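Local coordinates for oxysterol-binding protein homolog 1 (Saccharomyces cerevisiae, PDB 5H28) that transfers sterols and other lipids between membranes, its ankyrin repeats, the part described here, targeting it to the nucleus-vacuole junction by interacting with NVJ1, at residues 210-214 against 257-263; 226-232 against 243-248. The contacts are given in a common frame with arbitrary orientation. Residue numbers count along the deposited sequence, not the author numbering.

Contact 1 of 2, residues 210-214 against 257-263; sequences ADPFK and QSVIDVT
Residues 210-214 contain a type I beta turn from Asp211 to Lys214, closed by a hydrogen bond from Lys214 N to Asp211 O at 3.2 Å. Facing it, 257-263 leaves helix 241-256 through Ser258, whose phi is positive, then runs extended; CA atoms are 6.4 Å apart for Phe213-Ile260 and 6.8 Å for Lys214-Asp261. Asp211 (chi1 t) serves both segments: OD1 accepts from Phe213 N at 2.8 Å, an Asx turn, while OD2 accepts from Asp261 N at 3.1 Å. Water 2 joins Asp211 OD2 to Asp261 O, 2.8 Å from each. Ile260 CG1 lies over the Phe213 (chi1 m) ring face, 4.0 Å from the centroid (CH-pi); Gln257 CB is at the edge, 3.9 Å from Phe213 CE2. Lys214 NZ forms a salt bridge, weak as a hydrogen bond, with Asp261 OD2 at 3.5 Å. Gln257 NE2 donates to Val259 O at 2.9 Å across the bend. The construct's last residues cross the turn after helix 199-207, probably the second helix of an ankyrin repeat's helix-turn-helix.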
loop_
_atom_site.group_PDB
_atom_site.type_symbol
_atom_site.label_atom_id
_atom_site.label_comp_id
_atom_site.label_asym_id
_atom_site.label_seq_id
_atom_site.Cartn_x
_atom_site.Cartn_y
_atom_site.Cartn_z
ATOM N N ALA A 210 14.788 -6.966 2.666
ATOM C CA ALA A 210 15.875 -7.154 1.710
ATOM C C ALA A 210 16.418 -8.573 1.840
ATOM O O ALA A 210 16.696 -9.039 2.943
ATOM C CB ALA A 210 16.979 -6.139 1.957
ATOM N N ASP A 211 16.570 -9.246 0.704
ATOM C CA ASP A 211 17.051 -10.626 0.660
ATOM C C ASP A 211 18.521 -10.736 0.236
ATOM O O ASP A 211 18.898 -10.280 -0.840
ATOM C CB ASP A 211 16.149 -11.423 -0.294
ATOM C CG ASP A 211 16.653 -12.831 -0.559
ATOM O OD1 ASP A 211 17.403 -13.375 0.275
ATOM O OD2 ASP A 211 16.276 -13.400 -1.606
ATOM N N PRO A 212 19.373 -11.345 1.085
ATOM C CA PRO A 212 20.798 -11.498 0.767
ATOM C C PRO A 212 21.069 -12.480 -0.375
ATOM O O PRO A 212 22.190 -12.569 -0.879
ATOM C CB PRO A 212 21.400 -11.962 2.093
ATOM C CG PRO A 212 20.288 -12.778 2.689
ATOM C CD PRO A 212 19.071 -11.908 2.416
ATOM N N PHE A 213 20.033 -13.209 -0.784
ATOM C CA PHE A 213 20.149 -14.182 -1.868
ATOM C C PHE A 213 19.832 -13.564 -3.224
ATOM O O PHE A 213 20.053 -14.182 -4.260
ATOM C CB PHE A 213 19.188 -15.351 -1.631
ATOM C CG PHE A 213 19.623 -16.291 -0.549
ATOM C CD1 PHE A 213 20.578 -17.269 -0.803
ATOM C CD2 PHE A 213 19.075 -16.204 0.725
ATOM C CE1 PHE A 213 20.977 -18.152 0.199
ATOM C CE2 PHE A 213 19.465 -17.080 1.732
ATOM C CZ PHE A 213 20.419 -18.056 1.469
ATOM N N LYS A 214 19.317 -12.340 -3.217
ATOM C CA LYS A 214 18.949 -11.674 -4.460
ATOM C C LYS A 214 20.142 -11.158 -5.255
ATOM O O LYS A 214 21.037 -10.509 -4.710
ATOM C CB LYS A 214 17.996 -10.514 -4.163
ATOM C CG LYS A 214 17.389 -9.874 -5.399
ATOM C CD LYS A 214 16.433 -10.831 -6.098
ATOM C CE LYS A 214 15.869 -10.223 -7.368
ATOM N NZ LYS A 214 14.849 -11.109 -7.989
ATOM N N GLN A 257 17.695 -15.497 6.743
ATOM C CA GLN A 257 16.669 -15.180 5.746
ATOM C C GLN A 257 15.467 -16.127 5.736
ATOM O O GLN A 257 14.322 -15.673 5.792
ATOM C CB GLN A 257 17.301 -15.108 4.350
ATOM C CG GLN A 257 16.361 -14.636 3.240
ATOM C CD GLN A 257 15.623 -13.351 3.570
ATOM O OE1 GLN A 257 16.162 -12.455 4.223
ATOM N NE2 GLN A 257 14.380 -13.250 3.104
ATOM N N SER A 258 15.734 -17.427 5.659
ATOM C CA SER A 258 14.698 -18.461 5.652
ATOM C C SER A 258 13.871 -18.552 4.366
ATOM O O SER A 258 13.677 -19.641 3.823
ATOM C CB SER A 258 13.767 -18.281 6.856
ATOM O OG SER A 258 14.472 -18.468 8.072
ATOM N N VAL A 259 13.383 -17.418 3.876
ATOM C CA VAL A 259 12.591 -17.419 2.651
ATOM C C VAL A 259 13.298 -16.671 1.522
ATOM O O VAL A 259 13.408 -15.445 1.538
ATOM C CB VAL A 259 11.194 -16.805 2.888
ATOM C CG1 VAL A 259 11.329 -15.439 3.518
ATOM C CG2 VAL A 259 10.429 -16.725 1.572
ATOM N N ILE A 260 13.777 -17.434 0.545
ATOM C CA ILE A 260 14.497 -16.886 -0.601
ATOM C C ILE A 260 13.529 -16.325 -1.633
ATOM O O ILE A 260 12.539 -16.968 -1.973
ATOM C CB ILE A 260 15.359 -17.981 -1.284
ATOM C CG1 ILE A 260 16.382 -18.545 -0.296
ATOM C CG2 ILE A 260 16.066 -17.406 -2.504
ATOM C CD1 ILE A 260 17.186 -19.710 -0.845
ATOM N N ASP A 261 13.808 -15.127 -2.139
ATOM C CA ASP A 261 12.937 -14.540 -3.146
ATOM C C ASP A 261 13.089 -15.371 -4.420
ATOM O O ASP A 261 14.204 -15.664 -4.848
ATOM C CB ASP A 261 13.327 -13.084 -3.415
ATOM C CG ASP A 261 12.307 -12.359 -4.270
ATOM O OD1 ASP A 261 11.138 -12.259 -3.843
ATOM O OD2 ASP A 261 12.671 -11.890 -5.370
ATOM N N VAL A 262 11.968 -15.764 -5.014
ATOM C CA VAL A 262 11.997 -16.565 -6.230
ATOM C C VAL A 262 11.433 -15.791 -7.412
ATOM O O VAL A 262 10.301 -15.310 -7.358
ATOM C CB VAL A 262 11.183 -17.873 -6.060
ATOM C CG1 VAL A 262 11.073 -18.601 -7.392
ATOM C CG2 VAL A 262 11.851 -18.772 -5.027
ATOM N N THR A 263 12.234 -15.669 -8.469
ATOM C CA THR A 263 11.824 -14.967 -9.683
ATOM C C THR A 263 12.350 -15.709 -10.908
ATOM O O THR A 263 13.111 -16.676 -10.777
ATOM C CB THR A 263 12.363 -13.518 -9.717
ATOM O OG1 THR A 263 13.794 -13.535 -9.748
ATOM C CG2 THR A 263 11.898 -12.749 -8.490
HETATM O O HOH W 1 15.023 -10.070 4.865
HETATM O O HOH W 2 16.594 -14.338 -4.201
HETATM O O HOH W 3 15.613 -14.037 -7.078
#

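Contact 2 of 2, residues 226-232 against 243-248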
loop_
_atom_site.group_PDB
_atom_site.type_symbol
_atom_site.label_atom_id
_atom_site.label_comp_id
_atom_site.label_asym_id
_atom_site.label_seq_id
_atom_site.Cartn_x
_atom_site.Cartn_y
_atom_site.Cartn_z
ATOM N N VAL A 226 31.173 -6.895 -1.072
ATOM C CA VAL A 226 31.943 -6.503 0.100
ATOM C C VAL A 226 33.406 -6.524 -0.338
ATOM O O VAL A 226 33.781 -7.323 -1.200
ATOM C CB VAL A 226 31.755 -7.514 1.258
ATOM C CG1 VAL A 226 32.677 -7.166 2.416
ATOM C CG2 VAL A 226 30.309 -7.509 1.726
ATOM N N ARG A 227 34.221 -5.638 0.230
ATOM C CA ARG A 227 35.642 -5.604 -0.110
ATOM C C ARG A 227 36.235 -6.987 0.120
ATOM O O ARG A 227 35.917 -7.648 1.108
ATOM C CB ARG A 227 36.399 -4.601 0.764
ATOM C CG ARG A 227 36.188 -3.139 0.424
ATOM C CD ARG A 227 37.278 -2.307 1.090
ATOM N NE ARG A 227 38.596 -2.603 0.528
ATOM C CZ ARG A 227 39.752 -2.316 1.121
ATOM N NH1 ARG A 227 39.766 -1.722 2.307
ATOM N NH2 ARG A 227 40.898 -2.615 0.522
ATOM N N LYS A 228 37.096 -7.421 -0.792
ATOM C CA LYS A 228 37.721 -8.731 -0.674
ATOM C C LYS A 228 38.770 -8.738 0.434
ATOM O O LYS A 228 39.945 -8.475 0.179
ATOM C CB LYS A 228 38.382 -9.122 -1.998
ATOM C CG LYS A 228 37.464 -9.079 -3.213
ATOM C CD LYS A 228 36.265 -10.003 -3.062
ATOM C CE LYS A 228 35.540 -10.174 -4.390
ATOM N NZ LYS A 228 35.192 -8.868 -5.015
ATOM N N VAL A 229 38.351 -9.031 1.660
ATOM C CA VAL A 229 39.289 -9.070 2.775
ATOM C C VAL A 229 39.303 -10.454 3.426
ATOM O O VAL A 229 38.303 -11.171 3.404
ATOM C CB VAL A 229 38.953 -7.993 3.829
ATOM C CG1 VAL A 229 37.773 -8.429 4.681
ATOM C CG2 VAL A 229 40.176 -7.716 4.673
ATOM N N ASN A 230 40.441 -10.814 4.012
ATOM C CA ASN A 230 40.627 -12.124 4.633
ATOM C C ASN A 230 40.083 -12.332 6.048
ATOM O O ASN A 230 39.320 -13.266 6.297
ATOM C CB ASN A 230 42.120 -12.477 4.638
ATOM C CG ASN A 230 42.735 -12.460 3.249
ATOM O OD1 ASN A 230 43.940 -12.665 3.091
ATOM N ND2 ASN A 230 41.911 -12.219 2.237
ATOM N N GLU A 231 40.485 -11.464 6.967
ATOM C CA GLU A 231 40.104 -11.566 8.374
ATOM C C GLU A 231 38.613 -11.690 8.702
ATOM O O GLU A 231 37.755 -11.171 7.986
ATOM C CB GLU A 231 40.715 -10.391 9.139
ATOM C CG GLU A 231 42.177 -10.117 8.774
ATOM C CD GLU A 231 43.024 -11.383 8.677
ATOM O OE1 GLU A 231 42.910 -12.246 9.569
ATOM O OE2 GLU A 231 43.810 -11.511 7.712
ATOM N N ASN A 232 38.321 -12.381 9.804
ATOM C CA ASN A 232 36.945 -12.601 10.258
ATOM C C ASN A 232 36.665 -11.993 11.631
ATOM O O ASN A 232 35.551 -12.090 12.140
ATOM C CB ASN A 232 36.637 -14.100 10.320
ATOM C CG ASN A 232 36.740 -14.778 8.970
ATOM O OD1 ASN A 232 36.097 -14.365 8.004
ATOM N ND2 ASN A 232 37.547 -15.831 8.897
ATOM N N ASP A 243 34.326 -3.499 6.827
ATOM C CA ASP A 243 34.186 -4.560 5.841
ATOM C C ASP A 243 33.940 -5.894 6.533
ATOM O O ASP A 243 33.142 -6.711 6.067
ATOM C CB ASP A 243 35.444 -4.604 4.987
ATOM C CG ASP A 243 35.770 -3.249 4.393
ATOM O OD1 ASP A 243 35.042 -2.814 3.477
ATOM O OD2 ASP A 243 36.733 -2.608 4.861
ATOM N N ILE A 244 34.623 -6.114 7.648
ATOM C CA ILE A 244 34.435 -7.344 8.398
ATOM C C ILE A 244 33.012 -7.369 8.956
ATOM O O ILE A 244 32.334 -8.396 8.897
ATOM C CB ILE A 244 35.455 -7.452 9.557
ATOM C CG1 ILE A 244 36.863 -7.636 8.982
ATOM C CG2 ILE A 244 35.095 -8.617 10.465
ATOM C CD1 ILE A 244 37.962 -7.614 10.024
ATOM N N GLU A 245 32.561 -6.236 9.487
ATOM C CA GLU A 245 31.216 -6.133 10.046
ATOM C C GLU A 245 30.181 -6.430 8.967
ATOM O O GLU A 245 29.219 -7.167 9.190
ATOM C CB GLU A 245 30.977 -4.723 10.600
ATOM C CG GLU A 245 29.672 -4.577 11.382
ATOM C CD GLU A 245 29.367 -3.142 11.790
ATOM O OE1 GLU A 245 30.313 -2.348 11.964
ATOM O OE2 GLU A 245 28.174 -2.815 11.952
ATOM N N LEU A 246 30.392 -5.854 7.790
ATOM C CA LEU A 246 29.484 -6.031 6.668
ATOM C C LEU A 246 29.433 -7.491 6.209
ATOM O O LEU A 246 28.359 -8.025 5.916
ATOM C CB LEU A 246 29.918 -5.120 5.518
ATOM C CG LEU A 246 28.932 -4.917 4.371
ATOM C CD1 LEU A 246 27.587 -4.471 4.921
ATOM C CD2 LEU A 246 29.486 -3.878 3.408
ATOM N N LYS A 247 30.594 -8.133 6.145
ATOM C CA LYS A 247 30.665 -9.530 5.733
ATOM C C LYS A 247 29.923 -10.396 6.746
ATOM O O LYS A 247 29.129 -11.264 6.374
ATOM C CB LYS A 247 32.127 -9.976 5.632
ATOM C CG LYS A 247 32.315 -11.414 5.172
ATOM C CD LYS A 247 33.789 -11.748 5.016
ATOM C CE LYS A 247 33.989 -13.163 4.496
ATOM N NZ LYS A 247 35.431 -13.490 4.305
ATOM N N LYS A 248 30.177 -10.152 8.029
ATOM C CA LYS A 248 29.526 -10.905 9.095
ATOM C C LYS A 248 28.012 -10.715 9.063
ATOM O O LYS A 248 27.258 -11.667 9.268
ATOM C CB LYS A 248 30.079 -10.472 10.456
ATOM C CG LYS A 248 31.523 -10.884 10.689
ATOM C CD LYS A 248 31.641 -12.398 10.769
ATOM C CE LYS A 248 33.085 -12.846 10.892
ATOM N NZ LYS A 248 33.879 -12.500 9.681
HETATM O O HOH W 4 33.125 -3.852 2.044
HETATM O O HOH W 5 38.499 -0.725 4.566
#
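Packed against helices 189-196 and 199-207 of the predicted third ankyrin repeat, helix 241-256 is lined along one side by loop 226-232. Val226 supplies the apolar footing: its CG2 packs 4.0 Å from Leu246 CG, and both side chains also touch Val194 of helix 189-196, so loop and helix share a core with that repeat. Beta-branched Val229 and Ile244 extend this apolar layer loosely, CG1 to CG1 at 4.5 Å, and Ile244 CD1 comes within 4.0 Å of Glu231 CB. From Arg227 to Val229 the backbone makes an inverse gamma turn centred on Lys228, with a weak hydrogen bond of 2.9 Å from Val229 N to Arg227 O.

The carboxylate of buried Asp243 is held by a salt bridge from OD1 to Arg197, while toward Arg227 it works through solvent. Water 4 accepts from Arg227 N at 2.8 Å and donates to Asp243 OD1 at 2.6 Å; water 5 accepts from Arg227 NH1 at 2.8 Å and donates to Asp243 OD2 at 2.6 Å, the two atoms lying 4.1 Å apart, beyond a salt bridge. At the loop's other end, long Lys248 reaches exposed Asn232, Lys248 NZ donating a weak hydrogen bond of 3.3 Å to Asn232 OD1.

Overall arrangement
Both contacts depend on helix 241-256: contact 2 packs a preceding loop against its body, whereas contact 1 folds the tail that follows it back onto the turn after helix 199-207. In sequence, contact 2 falls between the two segments of contact 1; in space their centres are about 21 Å apart and their nearest atoms about 9 Å, without touching. Each is partly buried. Contact 1, nearer the centre of the chain, joins two irregular segments through Asp211, a Lys214-Asp261 salt bridge and bridging waters, with an aromatic-aliphatic patch beside them. Contact 2, about 36 Å out, buries more surface and rests more on valine, isoleucine and leucine, with Arg227 and Asp243 linked through water.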